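Local coordinates for GNAT family acetyltransferase (Mycobacterium smegmatis, PDB 6C30), which probably transfers an acetyl group from acetyl-CoA to an amino group, as a RimJ-type N-acetyltransferase of the GNAT family, at residues V32-A37 with I74-R79. Sequence-based numbering, arbitrary orientation.
Sequences VRMRDA and ICSGLR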
loop_
_atom_site.group_PDB
_atom_site.type_symbol
_atom_site.label_atom_id
_atom_site.label_comp_id
_atom_site.label_asym_id
_atom_site.label_seq_id
_atom_site.Cartn_x
_atom_site.Cartn_y
_atom_site.Cartn_z
ATOM N N VAL A 32 -9.514 -3.547 5.524
ATOM C CA VAL A 32 -10.697 -3.221 4.726
ATOM C C VAL A 32 -11.096 -1.764 4.938
ATOM O O VAL A 32 -10.919 -1.208 6.032
ATOM C CB VAL A 32 -11.922 -4.119 5.071
ATOM C CG1 VAL A 32 -11.695 -5.569 4.656
ATOM C CG2 VAL A 32 -12.275 -4.027 6.549
ATOM N N ARG A 33 -11.642 -1.150 3.898
ATOM C CA ARG A 33 -12.122 0.221 4.029
ATOM C C ARG A 33 -13.313 0.445 3.114
ATOM O O ARG A 33 -13.567 -0.344 2.183
ATOM C CB ARG A 33 -10.999 1.220 3.734
ATOM C CG ARG A 33 -10.478 1.153 2.319
ATOM C CD ARG A 33 -9.230 2.040 2.162
ATOM N NE ARG A 33 -8.605 1.759 0.880
ATOM C CZ ARG A 33 -7.309 1.526 0.692
ATOM N NH1 ARG A 33 -6.435 1.535 1.696
ATOM N NH2 ARG A 33 -6.890 1.271 -0.532
ATOM N N MET A 34 -14.057 1.519 3.373
ATOM C CA MET A 34 -15.289 1.767 2.625
ATOM C C MET A 34 -15.081 1.899 1.119
ATOM O O MET A 34 -15.926 1.463 0.340
ATOM C CB MET A 34 -16.005 3.025 3.161
ATOM C CG MET A 34 -16.475 2.888 4.594
ATOM S SD MET A 34 -17.739 1.615 4.740
ATOM C CE MET A 34 -17.892 1.483 6.504
ATOM N N ARG A 35 -13.955 2.474 0.701
ATOM C CA ARG A 35 -13.699 2.660 -0.719
ATOM C C ARG A 35 -13.468 1.348 -1.472
ATOM O O ARG A 35 -13.384 1.352 -2.697
ATOM C CB ARG A 35 -12.498 3.587 -0.920
ATOM C CG ARG A 35 -12.784 5.052 -0.598
ATOM C CD ARG A 35 -12.710 5.884 -1.865
ATOM N NE ARG A 35 -13.233 7.236 -1.696
ATOM C CZ ARG A 35 -12.502 8.285 -1.337
ATOM N NH1 ARG A 35 -11.204 8.141 -1.071
ATOM N NH2 ARG A 35 -13.071 9.479 -1.231
ATOM N N ASP A 36 -13.416 0.229 -0.751
ATOM C CA ASP A 36 -13.292 -1.063 -1.415
ATOM C C ASP A 36 -14.586 -1.548 -2.052
ATOM O O ASP A 36 -14.576 -2.589 -2.704
ATOM C CB ASP A 36 -12.809 -2.125 -0.427
ATOM C CG ASP A 36 -11.365 -1.923 -0.006
ATOM O OD1 ASP A 36 -10.558 -1.472 -0.860
ATOM O OD2 ASP A 36 -11.053 -2.230 1.168
ATOM N N ALA A 37 -15.697 -0.830 -1.860
ATOM C CA ALA A 37 -16.996 -1.332 -2.312
ATOM C C ALA A 37 -16.988 -1.717 -3.780
ATOM O O ALA A 37 -17.477 -2.791 -4.145
ATOM C CB ALA A 37 -18.088 -0.304 -2.052
ATOM N N ILE A 74 -21.312 -4.239 5.743
ATOM C CA ILE A 74 -20.393 -5.356 5.937
ATOM C C ILE A 74 -19.049 -4.853 6.466
ATOM O O ILE A 74 -18.515 -5.361 7.467
ATOM C CB ILE A 74 -20.216 -6.139 4.625
ATOM C CG1 ILE A 74 -21.528 -6.843 4.265
ATOM C CG2 ILE A 74 -19.063 -7.133 4.734
ATOM C CD1 ILE A 74 -21.557 -7.437 2.875
ATOM N N CYS A 75 -18.520 -3.822 5.815
ATOM C CA CYS A 75 -17.260 -3.240 6.221
ATOM C C CYS A 75 -17.348 -2.679 7.647
ATOM O O CYS A 75 -16.449 -2.886 8.456
ATOM C CB CYS A 75 -16.861 -2.156 5.220
ATOM S SG CYS A 75 -15.237 -1.457 5.497
ATOM N N SER A 76 -18.433 -1.966 7.946
ATOM C CA SER A 76 -18.610 -1.429 9.295
ATOM C C SER A 76 -18.642 -2.546 10.343
ATOM O O SER A 76 -18.034 -2.421 11.411
ATOM C CB SER A 76 -19.886 -0.588 9.383
ATOM O OG SER A 76 -19.698 0.694 8.804
ATOM N N GLY A 77 -19.336 -3.636 10.032
ATOM C CA GLY A 77 -19.394 -4.762 10.950
ATOM C C GLY A 77 -18.031 -5.388 11.191
ATOM O O GLY A 77 -17.677 -5.706 12.328
ATOM N N LEU A 78 -17.271 -5.595 10.114
ATOM C CA LEU A 78 -15.916 -6.138 10.245
ATOM C C LEU A 78 -15.027 -5.240 11.092
ATOM O O LEU A 78 -14.304 -5.705 11.968
ATOM C CB LEU A 78 -15.274 -6.333 8.866
ATOM C CG LEU A 78 -15.909 -7.427 8.007
ATOM C CD1 LEU A 78 -15.389 -7.361 6.573
ATOM C CD2 LEU A 78 -15.655 -8.805 8.609
ATOM N N ARG A 79 -15.091 -3.940 10.824
ATOM C CA ARG A 79 -14.275 -2.988 11.555
ATOM C C ARG A 79 -14.713 -2.870 13.019
ATOM O O ARG A 79 -13.869 -2.676 13.900
ATOM C CB ARG A 79 -14.306 -1.631 10.847
ATOM C CG ARG A 79 -13.580 -1.677 9.494
ATOM C CD ARG A 79 -13.463 -0.316 8.831
ATOM N NE ARG A 79 -12.680 0.591 9.654
ATOM C CZ ARG A 79 -11.362 0.749 9.562
ATOM N NH1 ARG A 79 -10.648 0.067 8.667
ATOM N NH2 ARG A 79 -10.759 1.597 10.376
#
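C75 and R79, one turn apart on helix 71-83, meet V32, R33 and M34 in the loop that leaves strand 25-31 of the GNAT fold for helix 37-46. The thiol of C75 sits at the centre of the contact. C75 SG stands anti to the backbone N (chi1 -174°) and rests on loop backbone, 3.6 Å from R33 C. V32 CG2 and M34 SD flank it from opposite sides. V32 CG2 reaches C75 SG at 4.1 Å and also lies 4.0 Å from R79 CG, so one methyl packs against both the thiol and the arginine's aliphatic stem.

V32 and R79 run past each other in opposite directions; a bend at chi3 of the arginine turns its guanidinium to the V32 carbonyl. There R79 NH1 donates a hydrogen bond to V32 O at 2.9 Å. The donor lies almost in line with the C=O bond (177°), but the bond is bent at the hydrogen (138°), and the oxygen sits near the guanidinium edge, slightly tilted from its plane. NH2 of the same group hydrogen-bonds a glycerol, probably from the crystallisation liquor, and R79 also packs on A218 of the second subunit.

On the loop side, the backbone N of R33 donates to D36 OD2 at 3.0 Å, meeting the carboxylate from above its plane; the same oxygen forms a salt bridge with R30. This ties the turn back on itself as it leads into helix 37-46. W71, at the start of helix 71-83, joins the helix to the loop through its indole N-H, bonded to R33 O.

At the solvent-facing margin, M34 lays its thioether beside the helix, with M34 SD 3.9 Å from C75 CB.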